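Local coordinates for protein shikimate dehydrogenase (NADP(+)) (Listeria monocytogenes, PDB 3TNL) that probably catalyses the reversible NADPH-linked reduction of 3-dehydroshikimate to shikimate, a step of the chorismate pathway that leads to the aromatic amino acids, at residues P248-L253 with E276-Q281; T54-A59 with Y67-F72. One frame throughout, in Å; residues are numbered along the deposited sequence. Where two conformers were deposited one is given.

Contact 1 of 2, residues P248-L253 with E276-Q281; sequences PSADML and EEQGCQ
Gln278 reaches Ala250 through a bend: its CG lies anti to the carbonyl carbon (chi1 -60°), and a second bend about the CB-CG bond (chi2 -56°) lays the amide beside the Ala250 methyl. Gln278 NE2 comes to 3.5 Å from Ala250 CB. One atom further back, Gln278 CD is 3.7 Å from the same CB. Gln278 CG also passes the backbone, 3.7 Å from Ala250 O. These are van der Waals contacts, and no bond joins the amide to the other segment. Further along the loop, Leu253 CB meets two partners. Cys280 SG lies 3.8 Å from Leu253 CB, and Gln278 CB is 4.1 Å from it. Leu253 CD1 touches the same sulfur, while both leucine and cysteine are buried. The contact sits in the nucleotide-binding half of the enzyme, a Rossmann-type domain with a parallel sheet. The loop that follows strand 229-232 here meets the C-terminal end of helix 270-277. That helix closes in a Schellman motif. Gly279 takes a positive phi of 88°, and its N bonds back to Glu276 O. The turn lets the chain leave the helix with Cys280 pointing toward the loop, and Gln281 then enters strand 281-283 beside Val259. Ile274 of the same helix packs against both Ala250 and Leu253. On the loop side, a short 3-10 turn holds Ala250 and Leu253 on the face toward the helix, with Leu253 N bonded to Ala250 O at 3.0 Å.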
loop_
_atom_site.group_PDB
_atom_site.type_symbol
_atom_site.label_atom_id
_atom_site.label_comp_id
_atom_site.label_asym_id
_atom_site.label_seq_id
_atom_site.Cartn_x
_atom_site.Cartn_y
_atom_site.Cartn_z
ATOM N N PRO B 248 -5.684 44.982 8.984
ATOM C CA PRO B 248 -5.459 46.363 8.578
ATOM C C PRO B 248 -4.677 47.231 9.562
ATOM O O PRO B 248 -3.893 48.064 9.152
ATOM C CB PRO B 248 -6.899 46.919 8.396
ATOM C CG PRO B 248 -7.719 45.742 8.129
ATOM C CD PRO B 248 -7.130 44.660 8.971
ATOM N N SER B 249 -4.922 47.029 10.853
ATOM C CA SER B 249 -4.361 47.880 11.877
ATOM C C SER B 249 -4.124 47.129 13.179
ATOM O O SER B 249 -4.985 46.370 13.653
ATOM C CB SER B 249 -5.350 49.030 12.104
ATOM O OG SER B 249 -4.818 50.008 12.970
ATOM N N ALA B 250 -2.952 47.368 13.771
ATOM C CA ALA B 250 -2.583 46.743 15.031
ATOM C C ALA B 250 -3.573 47.101 16.140
ATOM O O ALA B 250 -3.822 46.274 17.042
ATOM C CB ALA B 250 -1.122 47.106 15.444
ATOM N N ASP B 251 -4.159 48.302 16.066
ATOM C CA ASP B 251 -5.087 48.769 17.107
ATOM C C ASP B 251 -6.454 48.083 17.056
ATOM O O ASP B 251 -7.336 48.368 17.893
ATOM C CB ASP B 251 -5.233 50.294 17.095
ATOM C CG ASP B 251 -5.938 50.812 15.861
ATOM O OD1 ASP B 251 -5.992 52.059 15.699
ATOM O OD2 ASP B 251 -6.493 50.048 15.055
ATOM N N MET B 252 -6.624 47.147 16.129
ATOM C CA MET B 252 -7.828 46.294 16.100
ATOM C C MET B 252 -7.655 45.141 17.105
ATOM O O MET B 252 -8.629 44.473 17.474
ATOM C CB MET B 252 -8.150 45.722 14.707
ATOM C CG MET B 252 -8.533 46.764 13.763
ATOM S SD MET B 252 -8.875 46.045 12.171
ATOM C CE MET B 252 -9.449 47.523 11.280
ATOM N N LEU B 253 -6.423 44.915 17.575
ATOM C CA LEU B 253 -6.121 43.842 18.516
ATOM C C LEU B 253 -6.077 44.414 19.940
ATOM O O LEU B 253 -6.045 45.631 20.131
ATOM C CB LEU B 253 -4.788 43.191 18.140
ATOM C CG LEU B 253 -4.582 42.781 16.687
ATOM C CD1 LEU B 253 -3.242 42.027 16.513
ATOM C CD2 LEU B 253 -5.687 41.899 16.227
ATOM N N GLU B 276 1.696 39.322 18.734
ATOM C CA GLU B 276 2.627 39.314 19.865
ATOM C C GLU B 276 2.975 40.760 20.283
ATOM O O GLU B 276 3.067 41.091 21.486
ATOM C CB GLU B 276 3.880 38.514 19.541
ATOM C CG GLU B 276 3.669 37.046 19.341
ATOM C CD GLU B 276 4.994 36.277 19.249
ATOM O OE1 GLU B 276 6.072 36.890 19.364
ATOM O OE2 GLU B 276 4.956 35.055 19.050
ATOM N N GLU B 277 3.218 41.617 19.293
ATOM C CA GLU B 277 3.557 43.036 19.553
ATOM C C GLU B 277 2.441 43.757 20.309
ATOM O O GLU B 277 2.673 44.752 20.976
ATOM C CB GLU B 277 3.886 43.787 18.250
ATOM C CG GLU B 277 5.137 43.303 17.524
ATOM C CD GLU B 277 5.251 43.848 16.084
ATOM O OE1 GLU B 277 6.108 43.371 15.311
ATOM O OE2 GLU B 277 4.455 44.736 15.705
ATOM N N GLN B 278 1.202 43.322 20.094
ATOM C CA GLN B 278 0.067 43.920 20.799
ATOM C C GLN B 278 -0.281 43.242 22.114
ATOM O O GLN B 278 -1.231 43.677 22.798
ATOM C CB GLN B 278 -1.146 43.973 19.882
ATOM C CG GLN B 278 -0.855 44.818 18.630
ATOM C CD GLN B 278 -0.398 46.245 18.964
ATOM O OE1 GLN B 278 -1.061 46.955 19.703
ATOM N NE2 GLN B 278 0.730 46.639 18.420
ATOM N N GLY B 279 0.481 42.215 22.496
ATOM C CA GLY B 279 0.255 41.517 23.760
ATOM C C GLY B 279 -0.728 40.373 23.721
ATOM O O GLY B 279 -1.144 39.848 24.755
ATOM N N CYS B 280 -1.188 39.999 22.545
ATOM C CA CYS B 280 -2.136 38.934 22.462
ATOM C C CYS B 280 -1.576 37.551 22.696
ATOM O O CYS B 280 -0.370 37.341 22.599
ATOM C CB CYS B 280 -2.689 38.867 21.023
ATOM S SG CYS B 280 -3.334 40.397 20.311
ATOM N N GLN B 281 -2.453 36.611 23.055
ATOM C CA GLN B 281 -2.082 35.198 23.092
ATOM C C GLN B 281 -2.110 34.762 21.629
ATOM O O GLN B 281 -2.972 35.203 20.875
ATOM C CB GLN B 281 -3.134 34.373 23.831
ATOM C CG GLN B 281 -3.252 34.652 25.300
ATOM C CD GLN B 281 -2.374 33.782 26.123
ATOM O OE1 GLN B 281 -1.258 33.452 25.730
ATOM N NE2 GLN B 281 -2.868 33.387 27.291
#

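Contact 2 of 2, residues T54-A59 with Y67-F72; sequences TMHNEA and YVYLAF
Asn57 on helix 52-63 grips the backbone of Tyr69 on strand 67-73. The two elements are the helix and second strand of a beta-alpha-beta crossover that starts at strand 38-44, in the substrate-binding domain. Their segments run nearly antiparallel. The Tyr69 side chain points at the helix. Tyr69 CB lies 4.0 Å from His56 CB and also near Asn57 OD1. Tyr69 CG sits opposite its backbone N (chi1 -175°), which carries the ring to His56. CG is close to His56 CB, and CD2 is closer to the same atom. Tyr69 CE2 makes the tightest ring contact, 3.4 Å from His56 CD2. CZ still touches His56 CD2. The His56 and Tyr69 ring planes are nearly parallel, at 17°, but the rings are slid apart and barely overlap. At the tip, Tyr69 OH is hydrogen-bonded to Asn95 OD1. Trp300 of helix 286-301 meets the His56 ring edge-to-face and also packs on Tyr69. The Tyr69 side chain lies about 4 Å from that of Ser52, a shikimate-binding residue, which places this packing close to the substrate site. Asn57 ND2 has a second acceptor, Ile33 O of the second subunit. Across the contact, the Asn57 amide uses both ends on one residue. Tyr69 N donates to Asn57 OD1 at 2.9 Å, tilted 18° from the carbonyl plane. Asn57 ND2 donates to Tyr69 O at 3.1 Å, in the carbonyl plane and on a lone pair.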
loop_
_atom_site.group_PDB
_atom_site.type_symbol
_atom_site.label_atom_id
_atom_site.label_comp_id
_atom_site.label_asym_id
_atom_site.label_seq_id
_atom_site.Cartn_x
_atom_site.Cartn_y
_atom_site.Cartn_z
ATOM N N THR B 54 5.253 10.427 7.454
ATOM C CA THR B 54 6.225 10.407 8.533
ATOM C C THR B 54 5.513 10.380 9.891
ATOM O O THR B 54 5.849 9.581 10.763
ATOM C CB THR B 54 7.172 11.595 8.402
ATOM O OG1 THR B 54 7.948 11.435 7.206
ATOM C CG2 THR B 54 8.134 11.612 9.576
ATOM N N MET B 55 4.533 11.250 10.082
ATOM C CA MET B 55 3.767 11.266 11.307
ATOM C C MET B 55 3.170 9.892 11.628
ATOM O O MET B 55 3.380 9.368 12.723
ATOM C CB MET B 55 2.663 12.319 11.224
ATOM C CG MET B 55 1.576 12.204 12.288
ATOM S SD MET B 55 0.490 13.659 12.468
ATOM C CE MET B 55 -0.226 13.752 10.832
ATOM N N HIS B 56 2.410 9.309 10.701
ATOM C CA HIS B 56 1.743 8.049 11.027
ATOM C C HIS B 56 2.692 6.867 11.125
ATOM O O HIS B 56 2.528 6.023 12.001
ATOM C CB HIS B 56 0.580 7.778 10.065
ATOM C CG HIS B 56 -0.541 8.743 10.252
ATOM N ND1 HIS B 56 -1.353 8.716 11.373
ATOM C CD2 HIS B 56 -0.928 9.812 9.523
ATOM C CE1 HIS B 56 -2.209 9.715 11.300
ATOM N NE2 HIS B 56 -1.990 10.384 10.179
ATOM N N ASN B 57 3.693 6.801 10.257
ATOM C CA ASN B 57 4.647 5.690 10.346
ATOM C C ASN B 57 5.448 5.719 11.652
ATOM O O ASN B 57 5.693 4.694 12.269
ATOM C CB ASN B 57 5.549 5.659 9.107
ATOM C CG ASN B 57 4.817 5.165 7.905
ATOM O OD1 ASN B 57 4.045 4.233 8.027
ATOM N ND2 ASN B 57 5.032 5.790 6.748
ATOM N N GLU B 58 5.826 6.906 12.082
ATOM C CA GLU B 58 6.535 7.043 13.374
ATOM C C GLU B 58 5.600 6.619 14.505
ATOM O O GLU B 58 6.038 5.945 15.445
ATOM C CB GLU B 58 7.057 8.464 13.575
ATOM C CG GLU B 58 8.223 8.810 12.655
ATOM C CD GLU B 58 9.543 8.181 13.045
ATOM O OE1 GLU B 58 10.433 8.138 12.179
ATOM O OE2 GLU B 58 9.704 7.766 14.212
ATOM N N ALA B 59 4.309 6.976 14.421
ATOM C CA ALA B 59 3.341 6.587 15.439
ATOM C C ALA B 59 3.140 5.069 15.442
ATOM O O ALA B 59 3.150 4.425 16.504
ATOM C CB ALA B 59 1.963 7.336 15.219
ATOM N N TYR B 67 1.123 -1.470 10.725
ATOM C CA TYR B 67 0.598 -0.698 9.626
ATOM C C TYR B 67 1.706 0.170 9.056
ATOM O O TYR B 67 2.707 0.464 9.721
ATOM C CB TYR B 67 -0.526 0.248 10.079
ATOM C CG TYR B 67 -1.899 -0.341 10.296
ATOM C CD1 TYR B 67 -2.759 -0.593 9.221
ATOM C CD2 TYR B 67 -2.380 -0.564 11.576
ATOM C CE1 TYR B 67 -4.029 -1.092 9.418
ATOM C CE2 TYR B 67 -3.669 -1.063 11.780
ATOM C CZ TYR B 67 -4.480 -1.326 10.696
ATOM O OH TYR B 67 -5.753 -1.820 10.890
ATOM N N VAL B 68 1.500 0.566 7.805
ATOM C CA VAL B 68 2.368 1.501 7.124
ATOM C C VAL B 68 1.435 2.467 6.417
ATOM O O VAL B 68 0.301 2.097 6.088
ATOM C CB VAL B 68 3.321 0.822 6.124
ATOM C CG1 VAL B 68 4.396 0.034 6.859
ATOM C CG2 VAL B 68 2.553 -0.075 5.178
ATOM N N TYR B 69 1.905 3.694 6.208
ATOM C CA TYR B 69 1.131 4.755 5.570
ATOM C C TYR B 69 1.900 5.211 4.339
ATOM O O TYR B 69 3.080 5.547 4.402
ATOM C CB TYR B 69 0.978 5.891 6.575
ATOM C CG TYR B 69 0.120 7.068 6.223
ATOM C CD1 TYR B 69 0.533 8.010 5.281
ATOM C CD2 TYR B 69 -1.076 7.294 6.879
ATOM C CE1 TYR B 69 -0.211 9.136 5.011
ATOM C CE2 TYR B 69 -1.868 8.419 6.580
ATOM C CZ TYR B 69 -1.412 9.343 5.669
ATOM O OH TYR B 69 -2.174 10.475 5.404
ATOM N N LEU B 70 1.220 5.204 3.214
ATOM C CA LEU B 70 1.795 5.606 1.927
ATOM C C LEU B 70 0.896 6.592 1.188
ATOM O O LEU B 70 -0.326 6.561 1.319
ATOM C CB LEU B 70 1.994 4.414 0.989
ATOM C CG LEU B 70 2.941 3.312 1.447
ATOM C CD1 LEU B 70 2.859 2.135 0.448
ATOM C CD2 LEU B 70 4.378 3.858 1.554
ATOM N N ALA B 71 1.525 7.460 0.396
ATOM C CA ALA B 71 0.841 8.428 -0.434
ATOM C C ALA B 71 0.821 7.935 -1.869
ATOM O O ALA B 71 1.725 7.250 -2.339
ATOM C CB ALA B 71 1.548 9.799 -0.372
ATOM N N PHE B 72 -0.263 8.294 -2.559
ATOM C CA PHE B 72 -0.490 8.011 -4.004
ATOM C C PHE B 72 -0.986 9.275 -4.697
ATOM O O PHE B 72 -1.851 9.968 -4.176
ATOM C CB PHE B 72 -1.483 6.837 -4.202
ATOM C CG PHE B 72 -1.075 5.607 -3.446
ATOM C CD1 PHE B 72 -0.151 4.737 -3.976
ATOM C CD2 PHE B 72 -1.586 5.345 -2.197
ATOM C CE1 PHE B 72 0.278 3.623 -3.265
ATOM C CE2 PHE B 72 -1.134 4.252 -1.457
ATOM C CZ PHE B 72 -0.208 3.377 -2.009
#

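How the contacts relate
From the N terminus, the chain reaches contact 2 first. It closes the short connection between helix 52-63 and strand 67-73, which within this chain is an outermost strand of the mixed sheet in the substrate-binding domain. The chain then completes that sheet and passes into the nucleotide-binding domain. Contact 1 comes much later. It closes a loop of 22 residues that contains strand 258-261 and most of helix 270-277, next to strand 281-283, an edge strand of the chain's own parallel sheet. The contacts follow in series and neither nest nor cross. They lie on opposite sides of the chain's centre. The centres of contact 1 and contact 2 are about 39 Å apart, and the two do not touch.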